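Local structure of serine--tRNA ligase, cytoplasmic (Candida albicans, 3QO8) at residues L152-V157 with P359-Y364; C277-A282 with H296-I301; W290-V295 with A407-I412. The protein attaches serine to tRNA(Ser) in two steps, first activating the amino acid with ATP as seryl-adenylate and then transferring it to the tRNA acceptor end. One frame throughout, in Å; residues are numbered along the deposited sequence.

Contact 1: residues L152-V157 with P359-Y364; sequences LSHHEV and PFQQEY
Glu156 OE1, a carboxylate oxygen 4.4 Å from Phe360 CZ, is gripped by two groups of Ser153. The backbone N of Ser153 donates to Glu156 OE1 over 2.9 Å along a nearly straight path (171° at the hydrogen), and OE1 accepts it on its anti lone pair, away from the other carboxylate oxygen. The hydroxyl OG of Ser153 gives a longer bond to the same OE1, 3.3 Å, from above the carboxylate plane. Glu156 N donates back to Ser153 OG; with the bond from Ser153 N to Glu156 OE1 this makes the capping box that starts helix 154-160. The capped turn meets residues 359-364, the connection between antiparallel strands 350-358 and 363-372 in the sheet of the class II synthetase core, with a G1 beta bulge where Gln362 and Glu363 stand opposite Phe358. Phe360 carries most of the meeting. With its CG anti to the backbone N (chi1 174°), the ring lies against the backbone of the helix start, and Ser153 N sits 3.5 Å above one face, displaced toward the rim. Ser153 CB touches the same ring at Phe360 CD2, 3.5 Å away, while Leu152 O comes to 3.4 Å from Phe360 CB. The chain of Gln361 bends at chi2, which turns CD toward the helix start; its NE2 lies 3.7 Å from His154 CD2, and the two side chains cross at about a right angle, amide and imidazole planes 34° apart. The polar partner of that amide is Glu417 of helix 408-419, whose OE2 also accepts from His154 N and whose OE1 accepts from Phe360 N.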
loop_
_atom_site.group_PDB
_atom_site.type_symbol
_atom_site.label_atom_id
_atom_site.label_comp_id
_atom_site.label_asym_id
_atom_site.label_seq_id
_atom_site.Cartn_x
_atom_site.Cartn_y
_atom_site.Cartn_z
ATOM N N LEU A 152 25.225 9.910 -16.661
ATOM C CA LEU A 152 23.909 10.325 -16.183
ATOM C C LEU A 152 23.640 9.809 -14.782
ATOM O O LEU A 152 24.102 8.741 -14.429
ATOM C CB LEU A 152 22.815 9.793 -17.106
ATOM C CG LEU A 152 22.944 10.231 -18.556
ATOM C CD1 LEU A 152 21.834 9.613 -19.375
ATOM C CD2 LEU A 152 22.923 11.749 -18.644
ATOM N N SER A 153 22.880 10.564 -13.997
ATOM C CA SER A 153 22.432 10.085 -12.683
ATOM C C SER A 153 21.324 9.049 -12.873
ATOM O O SER A 153 20.744 8.932 -13.952
ATOM C CB SER A 153 21.854 11.241 -11.879
ATOM O OG SER A 153 20.668 11.674 -12.526
ATOM N N HIS A 154 21.003 8.308 -11.815
ATOM C CA HIS A 154 19.946 7.316 -11.928
ATOM C C HIS A 154 18.652 7.932 -12.433
ATOM O O HIS A 154 17.959 7.326 -13.244
ATOM C CB HIS A 154 19.711 6.607 -10.594
ATOM C CG HIS A 154 19.547 7.539 -9.433
ATOM N ND1 HIS A 154 18.329 8.082 -9.079
ATOM C CD2 HIS A 154 20.442 8.011 -8.537
ATOM C CE1 HIS A 154 18.480 8.848 -8.014
ATOM N NE2 HIS A 154 19.755 8.824 -7.665
ATOM N N HIS A 155 18.313 9.136 -11.983
ATOM C CA HIS A 155 17.023 9.684 -12.410
ATOM C C HIS A 155 17.026 10.115 -13.882
ATOM O O HIS A 155 16.007 10.024 -14.567
ATOM C CB HIS A 155 16.517 10.794 -11.485
ATOM C CG HIS A 155 17.347 12.036 -11.504
ATOM N ND1 HIS A 155 17.090 13.087 -12.360
ATOM C CD2 HIS A 155 18.410 12.412 -10.755
ATOM C CE1 HIS A 155 17.970 14.050 -12.146
ATOM N NE2 HIS A 155 18.781 13.666 -11.176
ATOM N N GLU A 156 18.184 10.547 -14.371
ATOM C CA GLU A 156 18.344 10.898 -15.778
ATOM C C GLU A 156 18.262 9.669 -16.678
ATOM O O GLU A 156 17.595 9.684 -17.711
ATOM C CB GLU A 156 19.680 11.637 -15.993
ATOM C CG GLU A 156 19.634 13.092 -15.514
ATOM C CD GLU A 156 21.013 13.760 -15.452
ATOM O OE1 GLU A 156 22.004 13.067 -15.157
ATOM O OE2 GLU A 156 21.102 14.985 -15.685
ATOM N N VAL A 157 18.957 8.607 -16.292
ATOM C CA VAL A 157 18.833 7.348 -17.015
ATOM C C VAL A 157 17.367 6.919 -17.079
ATOM O O VAL A 157 16.843 6.637 -18.151
ATOM C CB VAL A 157 19.658 6.246 -16.351
ATOM C CG1 VAL A 157 19.432 4.896 -17.058
ATOM C CG2 VAL A 157 21.157 6.633 -16.359
ATOM N N PRO A 359 28.216 5.325 -9.471
ATOM C CA PRO A 359 29.360 5.971 -10.137
ATOM C C PRO A 359 29.094 7.396 -10.611
ATOM O O PRO A 359 30.054 8.144 -10.737
ATOM C CB PRO A 359 29.660 5.045 -11.318
ATOM C CG PRO A 359 28.340 4.348 -11.596
ATOM C CD PRO A 359 27.695 4.177 -10.239
ATOM N N PHE A 360 27.843 7.778 -10.871
ATOM C CA PHE A 360 27.606 9.156 -11.265
ATOM C C PHE A 360 27.796 10.047 -10.048
ATOM O O PHE A 360 28.445 11.075 -10.120
ATOM C CB PHE A 360 26.202 9.393 -11.839
ATOM C CG PHE A 360 25.922 10.850 -12.103
ATOM C CD1 PHE A 360 26.337 11.442 -13.282
ATOM C CD2 PHE A 360 25.302 11.638 -11.146
ATOM C CE1 PHE A 360 26.112 12.803 -13.518
ATOM C CE2 PHE A 360 25.072 12.994 -11.370
ATOM C CZ PHE A 360 25.484 13.577 -12.566
ATOM N N GLN A 361 27.199 9.638 -8.939
ATOM C CA GLN A 361 27.292 10.355 -7.676
ATOM C C GLN A 361 28.734 10.311 -7.201
ATOM O O GLN A 361 29.186 11.169 -6.454
ATOM C CB GLN A 361 26.395 9.660 -6.645
ATOM C CG GLN A 361 25.007 9.240 -7.191
ATOM C CD GLN A 361 24.047 10.417 -7.291
ATOM O OE1 GLN A 361 24.038 11.292 -6.421
ATOM N NE2 GLN A 361 23.251 10.458 -8.362
ATOM N N GLN A 362 29.444 9.283 -7.650
ATOM C CA GLN A 362 30.770 8.954 -7.157
ATOM C C GLN A 362 30.769 8.804 -5.629
ATOM O O GLN A 362 31.632 9.335 -4.948
ATOM C CB GLN A 362 31.803 9.994 -7.620
ATOM C CG GLN A 362 31.898 10.145 -9.146
ATOM C CD GLN A 362 32.748 11.338 -9.565
ATOM O OE1 GLN A 362 33.975 11.319 -9.427
ATOM N NE2 GLN A 362 32.097 12.383 -10.074
ATOM N N GLU A 363 29.793 8.069 -5.103
ATOM C CA GLU A 363 29.689 7.830 -3.669
ATOM C C GLU A 363 29.098 6.455 -3.437
ATOM O O GLU A 363 28.299 5.977 -4.238
ATOM C CB GLU A 363 28.733 8.830 -3.031
ATOM C CG GLU A 363 29.143 10.272 -3.142
ATOM C CD GLU A 363 28.085 11.199 -2.582
ATOM O OE1 GLU A 363 27.186 10.702 -1.868
ATOM O OE2 GLU A 363 28.149 12.419 -2.858
ATOM N N TYR A 364 29.475 5.840 -2.328
ATOM C CA TYR A 364 28.783 4.668 -1.830
ATOM C C TYR A 364 27.480 5.110 -1.181
ATOM O O TYR A 364 27.470 6.050 -0.385
ATOM C CB TYR A 364 29.639 3.969 -0.784
ATOM C CG TYR A 364 30.801 3.183 -1.352
ATOM C CD1 TYR A 364 30.583 1.975 -2.019
ATOM C CD2 TYR A 364 32.114 3.623 -1.188
ATOM C CE1 TYR A 364 31.638 1.242 -2.524
ATOM C CE2 TYR A 364 33.182 2.895 -1.692
ATOM C CZ TYR A 364 32.936 1.704 -2.355
ATOM O OH TYR A 364 33.964 0.958 -2.854
#

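Contact 2: residues C277-A282 with H296-I301; sequences CFRREA and HAFEKI. With SSA (5'-O-(N-(L-seryl)-sulfamoyl)adenosine), chain B.
Phe298 holds its ring between Cys277 and the adenine of the bound seryl-sulfamoyl adenosine: Cys277 CB makes a CH-pi contact on one face, 3.8 Å from the ring centroid and 17° off its normal, and N3 of SSA lies 3.6 Å above the opposite face, over the centre of the Phe298 ring. This is the motif 2 region of a class II synthetase, where antiparallel strands 269-278 and 297-307 form a floor for the nucleotide. Cys277 and Phe298 are a hydrogen-bonded pair, and Cys277 N reaches Phe298 O at 2.7 Å; the next pair, Phe278 with Ala297, is non-hydrogen-bonded and puts both side chains on the other side of the sheet. Arg279, extended from CG to NE, passes the edge of the Phe298 ring with its guanidinium plane turned 59° from it. Its NH1 donates to SSA O1S over 2.8 Å, and its NH2 to SSA O9 over 3.0 Å, so one arginine spans the sulfamoyl and seryl parts. NE of Arg279 is held by Ala245 O. Glu281 OE1 accepts a weak bond from SSA N6, though the strongest partner of this carboxylate is Arg294, whereas Arg280 turns to Asp236 of the second subunit. Beyond the strand pairing, His296 ND1 donates to Arg279 O over 2.8 Å (162° at the hydrogen), the acceptor lying in the imidazole plane.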
loop_
_atom_site.group_PDB
_atom_site.type_symbol
_atom_site.label_atom_id
_atom_site.label_comp_id
_atom_site.label_asym_id
_atom_site.label_seq_id
_atom_site.Cartn_x
_atom_site.Cartn_y
_atom_site.Cartn_z
ATOM N N CYS A 277 6.331 -0.533 1.290
ATOM C CA CYS A 277 6.796 0.137 2.502
ATOM C C CYS A 277 6.495 1.613 2.361
ATOM O O CYS A 277 6.677 2.184 1.287
ATOM C CB CYS A 277 8.311 -0.063 2.675
ATOM S SG CYS A 277 8.803 -1.816 2.644
ATOM N N PHE A 278 6.049 2.239 3.446
ATOM C CA PHE A 278 5.599 3.633 3.389
ATOM C C PHE A 278 6.286 4.440 4.474
ATOM O O PHE A 278 6.257 4.059 5.646
ATOM C CB PHE A 278 4.068 3.687 3.542
ATOM C CG PHE A 278 3.349 2.828 2.537
ATOM C CD1 PHE A 278 2.977 3.343 1.304
ATOM C CD2 PHE A 278 3.102 1.487 2.806
ATOM C CE1 PHE A 278 2.347 2.530 0.357
ATOM C CE2 PHE A 278 2.479 0.680 1.872
ATOM C CZ PHE A 278 2.093 1.204 0.655
ATOM N N ARG A 279 6.917 5.549 4.083
ATOM C CA ARG A 279 7.649 6.360 5.034
ATOM C C ARG A 279 7.419 7.843 4.783
ATOM O O ARG A 279 7.548 8.312 3.663
ATOM C CB ARG A 279 9.136 6.028 4.953
ATOM C CG ARG A 279 9.417 4.558 5.177
ATOM C CD ARG A 279 10.902 4.281 5.299
ATOM N NE ARG A 279 11.132 2.853 5.469
ATOM C CZ ARG A 279 12.270 2.321 5.903
ATOM N NH1 ARG A 279 13.304 3.107 6.231
ATOM N NH2 ARG A 279 12.367 0.997 6.022
ATOM N N ARG A 280 7.060 8.569 5.835
ATOM C CA ARG A 280 6.839 10.008 5.734
ATOM C C ARG A 280 8.123 10.774 5.427
ATOM O O ARG A 280 8.070 11.844 4.828
ATOM C CB ARG A 280 6.190 10.536 7.016
ATOM C CG ARG A 280 4.768 9.982 7.250
ATOM C CD ARG A 280 4.073 10.697 8.409
ATOM N NE ARG A 280 4.183 12.143 8.263
ATOM C CZ ARG A 280 4.670 12.952 9.203
ATOM N NH1 ARG A 280 5.073 12.453 10.367
ATOM N NH2 ARG A 280 4.747 14.256 8.979
ATOM N N GLU A 281 9.271 10.215 5.819
ATOM C CA GLU A 281 10.555 10.889 5.637
ATOM C C GLU A 281 10.419 12.335 6.092
ATOM O O GLU A 281 10.866 13.259 5.410
ATOM C CB GLU A 281 10.979 10.839 4.171
ATOM C CG GLU A 281 11.190 9.405 3.649
ATOM C CD GLU A 281 12.438 8.755 4.243
ATOM O OE1 GLU A 281 12.429 7.533 4.509
ATOM O OE2 GLU A 281 13.438 9.470 4.442
ATOM N N ALA A 282 9.778 12.521 7.240
ATOM C CA ALA A 282 9.399 13.851 7.702
ATOM C C ALA A 282 10.607 14.728 8.035
ATOM O O ALA A 282 10.523 15.954 7.979
ATOM C CB ALA A 282 8.453 13.751 8.896
ATOM N N HIS A 296 8.368 7.976 -0.785
ATOM C CA HIS A 296 7.443 7.725 0.329
ATOM C C HIS A 296 6.862 6.307 0.302
ATOM O O HIS A 296 6.327 5.845 1.300
ATOM C CB HIS A 296 6.286 8.736 0.328
ATOM C CG HIS A 296 6.713 10.135 0.659
ATOM N ND1 HIS A 296 7.238 10.482 1.888
ATOM C CD2 HIS A 296 6.705 11.269 -0.081
ATOM C CE1 HIS A 296 7.545 11.770 1.886
ATOM N NE2 HIS A 296 7.225 12.270 0.707
ATOM N N ALA A 297 6.958 5.639 -0.845
ATOM C CA ALA A 297 6.409 4.288 -1.031
ATOM C C ALA A 297 7.378 3.513 -1.898
ATOM O O ALA A 297 7.814 4.012 -2.938
ATOM C CB ALA A 297 5.016 4.348 -1.716
ATOM N N PHE A 298 7.761 2.320 -1.463
ATOM C CA PHE A 298 8.692 1.500 -2.236
ATOM C C PHE A 298 8.491 0.039 -1.883
ATOM O O PHE A 298 7.879 -0.271 -0.851
ATOM C CB PHE A 298 10.164 1.945 -2.013
ATOM C CG PHE A 298 10.652 1.795 -0.591
ATOM C CD1 PHE A 298 11.301 0.642 -0.181
ATOM C CD2 PHE A 298 10.464 2.817 0.334
ATOM C CE1 PHE A 298 11.763 0.510 1.137
ATOM C CE2 PHE A 298 10.891 2.689 1.643
ATOM C CZ PHE A 298 11.550 1.542 2.052
ATOM N N GLU A 299 8.957 -0.857 -2.749
ATOM C CA GLU A 299 8.903 -2.293 -2.450
ATOM C C GLU A 299 10.222 -2.800 -1.868
ATOM O O GLU A 299 11.285 -2.266 -2.174
ATOM C CB GLU A 299 8.538 -3.102 -3.701
ATOM C CG GLU A 299 7.047 -2.944 -4.116
ATOM C CD GLU A 299 6.733 -1.538 -4.598
ATOM O OE1 GLU A 299 7.281 -1.133 -5.642
ATOM O OE2 GLU A 299 5.940 -0.838 -3.934
ATOM N N LYS A 300 10.155 -3.839 -1.042
ATOM C CA LYS A 300 11.364 -4.371 -0.426
ATOM C C LYS A 300 11.219 -5.863 -0.164
ATOM O O LYS A 300 10.215 -6.313 0.410
ATOM C CB LYS A 300 11.692 -3.623 0.882
ATOM C CG LYS A 300 12.991 -4.119 1.586
ATOM C CD LYS A 300 13.470 -3.154 2.715
ATOM C CE LYS A 300 12.366 -2.883 3.764
ATOM N NZ LYS A 300 11.735 -4.136 4.275
ATOM N N ILE A 301 12.210 -6.619 -0.620
ATOM C CA ILE A 301 12.404 -7.992 -0.193
ATOM C C ILE A 301 13.305 -7.983 1.044
ATOM O O ILE A 301 14.435 -7.491 1.005
ATOM C CB ILE A 301 13.035 -8.860 -1.300
ATOM C CG1 ILE A 301 12.176 -8.801 -2.576
ATOM C CG2 ILE A 301 13.215 -10.300 -0.802
ATOM C CD1 ILE A 301 10.693 -9.096 -2.331
HETATM N N10 SSA B . 13.839 -3.867 8.099
HETATM C CA SSA B . 15.119 -3.172 7.971
HETATM C CB SSA B . 16.041 -3.943 7.027
HETATM O OG SSA B . 15.562 -3.853 5.670
HETATM C C9 SSA B . 14.908 -1.775 7.460
HETATM O O9 SSA B . 13.803 -1.383 7.104
HETATM N N8 SSA B . 15.989 -1.003 7.411
HETATM S S1 SSA B . 16.030 0.391 6.623
HETATM O O1S SSA B . 15.248 1.418 7.250
HETATM O O2S SSA B . 17.389 0.808 6.521
HETATM O "O5'" SSA B . 15.524 0.182 5.183
HETATM C "C5'" SSA B . 16.066 -0.834 4.358
HETATM C "C4'" SSA B . 16.393 -0.248 2.981
HETATM O "O4'" SSA B . 15.249 0.303 2.318
HETATM C "C3'" SSA B . 17.382 0.896 3.022
HETATM O "O3'" SSA B . 18.713 0.387 3.190
HETATM C "C2'" SSA B . 17.139 1.536 1.661
HETATM O "O2'" SSA B . 17.803 0.784 0.627
HETATM C "C1'" SSA B . 15.632 1.372 1.462
HETATM N N9 SSA B . 14.924 2.605 1.866
HETATM C C8 SSA B . 14.790 3.090 3.111
HETATM N N7 SSA B . 14.088 4.242 3.051
HETATM C C5 SSA B . 13.782 4.460 1.759
HETATM C C6 SSA B . 13.080 5.454 1.105
HETATM N N6 SSA B . 12.556 6.470 1.824
HETATM N N1 SSA B . 12.934 5.390 -0.239
HETATM C C2 SSA B . 13.463 4.376 -0.934
HETATM N N3 SSA B . 14.139 3.393 -0.325
HETATM C C4 SSA B . 14.318 3.428 1.015
#

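Contact 3: residues W290-V295 with A407-I412; sequences WGIFRV and ATERTI. With SSA (5'-O-(N-(L-seryl)-sulfamoyl)adenosine), chain B.
The motif 2 loop meets the motif 3 helix of the class II synthetase core here, and the two close on the adenosine part of the ligand. Arg410, the arginine near the start of helix 408-419, lies flat on Phe293: guanidinium and ring centres are 3.8 Å apart and the planes differ by 4°, a stacked cation-pi arrangement. The opposite guanidinium face carries the ribose, with C2' of SSA 3.5 Å above the plane, so the charged group is held between an aromatic ring and the sugar. Its rotation is fixed from the edge as well. The chain bends at chi3 (-67°), which places NE, and Arg410 NE donates to Phe293 O over 2.9 Å. Arg410 NH2 reaches the same Phe293 O at 3.1 Å, from the same face of the carbonyl plane, while NH1 is bonded to Glu366 O. The loop backbone then reads the base: Val295 N donates to SSA N1 over 2.9 Å, almost straight at 170°, and SSA N6 donates to Val295 O over 2.9 Å. Arg294 NH2 stands only 4.1 Å from Arg410 NH2, a like-charge approach probably eased by the acidic partners of Arg294, among them Asp288. Ile292 packs its CD1 on Glu409 CB at 3.8 Å, and Ile292 O is buried without a polar partner. Around this core, Ile412 and Glu409 lean on Asn188 of helix 183-200, Glu409 OE1 accepts from Glu299 N of strand 297-307, and Arg410 touches Leu367 of strand 363-372.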
loop_
_atom_site.group_PDB
_atom_site.type_symbol
_atom_site.label_atom_id
_atom_site.label_comp_id
_atom_site.label_asym_id
_atom_site.label_seq_id
_atom_site.Cartn_x
_atom_site.Cartn_y
_atom_site.Cartn_z
ATOM N N TRP A 290 15.134 14.263 -6.607
ATOM C CA TRP A 290 14.610 13.690 -7.837
ATOM C C TRP A 290 15.028 12.228 -7.984
ATOM O O TRP A 290 16.084 11.812 -7.497
ATOM C CB TRP A 290 15.045 14.525 -9.044
ATOM C CG TRP A 290 13.953 14.776 -10.070
ATOM C CD1 TRP A 290 14.051 14.611 -11.424
ATOM C CD2 TRP A 290 12.614 15.240 -9.821
ATOM N NE1 TRP A 290 12.862 14.944 -12.031
ATOM C CE2 TRP A 290 11.965 15.332 -11.071
ATOM C CE3 TRP A 290 11.904 15.587 -8.666
ATOM C CZ2 TRP A 290 10.640 15.758 -11.197
ATOM C CZ3 TRP A 290 10.584 16.007 -8.795
ATOM C CH2 TRP A 290 9.969 16.089 -10.051
ATOM N N GLY A 291 14.171 11.451 -8.635
ATOM C CA GLY A 291 14.392 10.027 -8.803
ATOM C C GLY A 291 13.611 9.198 -7.805
ATOM O O GLY A 291 12.808 9.733 -7.024
ATOM N N ILE A 292 13.848 7.886 -7.815
ATOM C CA ILE A 292 13.127 6.969 -6.929
ATOM C C ILE A 292 14.095 6.389 -5.898
ATOM O O ILE A 292 13.925 5.259 -5.423
ATOM C CB ILE A 292 12.444 5.826 -7.718
ATOM C CG1 ILE A 292 13.458 5.101 -8.608
ATOM C CG2 ILE A 292 11.302 6.381 -8.557
ATOM C CD1 ILE A 292 12.878 3.888 -9.320
ATOM N N PHE A 293 15.115 7.173 -5.562
ATOM C CA PHE A 293 16.121 6.751 -4.600
ATOM C C PHE A 293 15.583 6.878 -3.194
ATOM O O PHE A 293 15.768 5.989 -2.373
ATOM C CB PHE A 293 17.409 7.588 -4.745
ATOM C CG PHE A 293 18.477 7.229 -3.736
ATOM C CD1 PHE A 293 19.449 6.286 -4.039
ATOM C CD2 PHE A 293 18.489 7.815 -2.481
ATOM C CE1 PHE A 293 20.428 5.950 -3.111
ATOM C CE2 PHE A 293 19.458 7.480 -1.549
ATOM C CZ PHE A 293 20.430 6.541 -1.867
ATOM N N ARG A 294 14.930 7.998 -2.912
ATOM C CA ARG A 294 14.334 8.219 -1.609
ATOM C C ARG A 294 12.911 8.686 -1.817
ATOM O O ARG A 294 12.685 9.833 -2.212
ATOM C CB ARG A 294 15.095 9.288 -0.806
ATOM C CG ARG A 294 14.467 9.514 0.565
ATOM C CD ARG A 294 15.194 10.578 1.398
ATOM N NE ARG A 294 16.556 10.172 1.698
ATOM C CZ ARG A 294 16.886 9.281 2.630
ATOM N NH1 ARG A 294 15.942 8.699 3.363
ATOM N NH2 ARG A 294 18.164 8.973 2.829
ATOM N N VAL A 295 11.956 7.790 -1.568
ATOM C CA VAL A 295 10.549 8.058 -1.868
ATOM C C VAL A 295 9.673 7.718 -0.675
ATOM O O VAL A 295 10.171 7.236 0.336
ATOM C CB VAL A 295 10.087 7.253 -3.099
ATOM C CG1 VAL A 295 10.703 7.834 -4.385
ATOM C CG2 VAL A 295 10.457 5.772 -2.929
ATOM N N ALA A 407 15.745 -3.344 -1.463
ATOM C CA ALA A 407 14.754 -2.289 -1.602
ATOM C C ALA A 407 14.750 -1.978 -3.089
ATOM O O ALA A 407 15.729 -1.461 -3.624
ATOM C CB ALA A 407 15.157 -1.076 -0.796
ATOM N N THR A 408 13.673 -2.335 -3.781
ATOM C CA THR A 408 13.787 -2.505 -5.227
ATOM C C THR A 408 13.966 -1.194 -6.015
ATOM O O THR A 408 14.784 -1.130 -6.940
ATOM C CB THR A 408 12.613 -3.348 -5.803
ATOM O OG1 THR A 408 11.376 -2.688 -5.525
ATOM C CG2 THR A 408 12.577 -4.745 -5.132
ATOM N N GLU A 409 13.197 -0.168 -5.685
ATOM C CA GLU A 409 13.336 1.096 -6.410
ATOM C C GLU A 409 14.764 1.656 -6.230
ATOM O O GLU A 409 15.377 2.126 -7.192
ATOM C CB GLU A 409 12.291 2.124 -5.969
ATOM C CG GLU A 409 10.893 1.942 -6.665
ATOM C CD GLU A 409 9.988 0.914 -5.983
ATOM O OE1 GLU A 409 10.399 0.316 -4.974
ATOM O OE2 GLU A 409 8.852 0.696 -6.476
ATOM N N ARG A 410 15.292 1.605 -5.009
ATOM C CA ARG A 410 16.654 2.115 -4.787
ATOM C C ARG A 410 17.703 1.230 -5.459
ATOM O O ARG A 410 18.701 1.718 -6.005
ATOM C CB ARG A 410 16.976 2.317 -3.299
ATOM C CG ARG A 410 18.347 2.990 -3.102
ATOM C CD ARG A 410 18.662 3.304 -1.634
ATOM N NE ARG A 410 17.756 4.323 -1.118
ATOM C CZ ARG A 410 17.887 4.889 0.074
ATOM N NH1 ARG A 410 18.910 4.550 0.860
ATOM N NH2 ARG A 410 17.011 5.806 0.464
ATOM N N THR A 411 17.472 -0.080 -5.446
ATOM C CA THR A 411 18.345 -0.989 -6.172
ATOM C C THR A 411 18.316 -0.700 -7.675
ATOM O O THR A 411 19.332 -0.782 -8.339
ATOM C CB THR A 411 17.988 -2.463 -5.895
ATOM O OG1 THR A 411 18.266 -2.744 -4.521
ATOM C CG2 THR A 411 18.819 -3.395 -6.767
ATOM N N ILE A 412 17.146 -0.366 -8.211
ATOM C CA ILE A 412 17.068 0.047 -9.606
ATOM C C ILE A 412 17.964 1.255 -9.852
ATOM O O ILE A 412 18.694 1.304 -10.848
ATOM C CB ILE A 412 15.630 0.376 -10.041
ATOM C CG1 ILE A 412 14.815 -0.923 -10.199
ATOM C CG2 ILE A 412 15.656 1.184 -11.361
ATOM C CD1 ILE A 412 13.286 -0.711 -10.392
HETATM N N10 SSA B . 13.839 -3.867 8.099
HETATM C CA SSA B . 15.119 -3.172 7.971
HETATM C CB SSA B . 16.041 -3.943 7.027
HETATM O OG SSA B . 15.562 -3.853 5.670
HETATM C C9 SSA B . 14.908 -1.775 7.460
HETATM O O9 SSA B . 13.803 -1.383 7.104
HETATM N N8 SSA B . 15.989 -1.003 7.411
HETATM S S1 SSA B . 16.030 0.391 6.623
HETATM O O1S SSA B . 15.248 1.418 7.250
HETATM O O2S SSA B . 17.389 0.808 6.521
HETATM O "O5'" SSA B . 15.524 0.182 5.183
HETATM C "C5'" SSA B . 16.066 -0.834 4.358
HETATM C "C4'" SSA B . 16.393 -0.248 2.981
HETATM O "O4'" SSA B . 15.249 0.303 2.318
HETATM C "C3'" SSA B . 17.382 0.896 3.022
HETATM O "O3'" SSA B . 18.713 0.387 3.190
HETATM C "C2'" SSA B . 17.139 1.536 1.661
HETATM O "O2'" SSA B . 17.803 0.784 0.627
HETATM C "C1'" SSA B . 15.632 1.372 1.462
HETATM N N9 SSA B . 14.924 2.605 1.866
HETATM C C8 SSA B . 14.790 3.090 3.111
HETATM N N7 SSA B . 14.088 4.242 3.051
HETATM C C5 SSA B . 13.782 4.460 1.759
HETATM C C6 SSA B . 13.080 5.454 1.105
HETATM N N6 SSA B . 12.556 6.470 1.824
HETATM N N1 SSA B . 12.934 5.390 -0.239
HETATM C C2 SSA B . 13.463 4.376 -0.934
HETATM N N3 SSA B . 14.139 3.393 -0.325
HETATM C C4 SSA B . 14.318 3.428 1.015
#

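In the fold
Contacts 2 and 3 share the adenylate analogue: their centres lie about 10 Å apart, and the base rests on the strands of one while the loop of the other pairs with its edge. A salt bridge of 2.8 Å between Glu281 OE2 and Arg294 NH1 ties them directly. Contact 1 belongs to the second shell, its centre about 12 Å from that of contact 3 and about 21 Å from that of contact 2; the side chain of His154 is about 10 Å from the ligand. It still touches contact 3, where His154 CE1 comes to 3.7 Å from Phe293 CB. Helix 408-419 runs from contact 3 to contact 1, so its start faces the ligand and its later part the 152-157 and 359-364 segments.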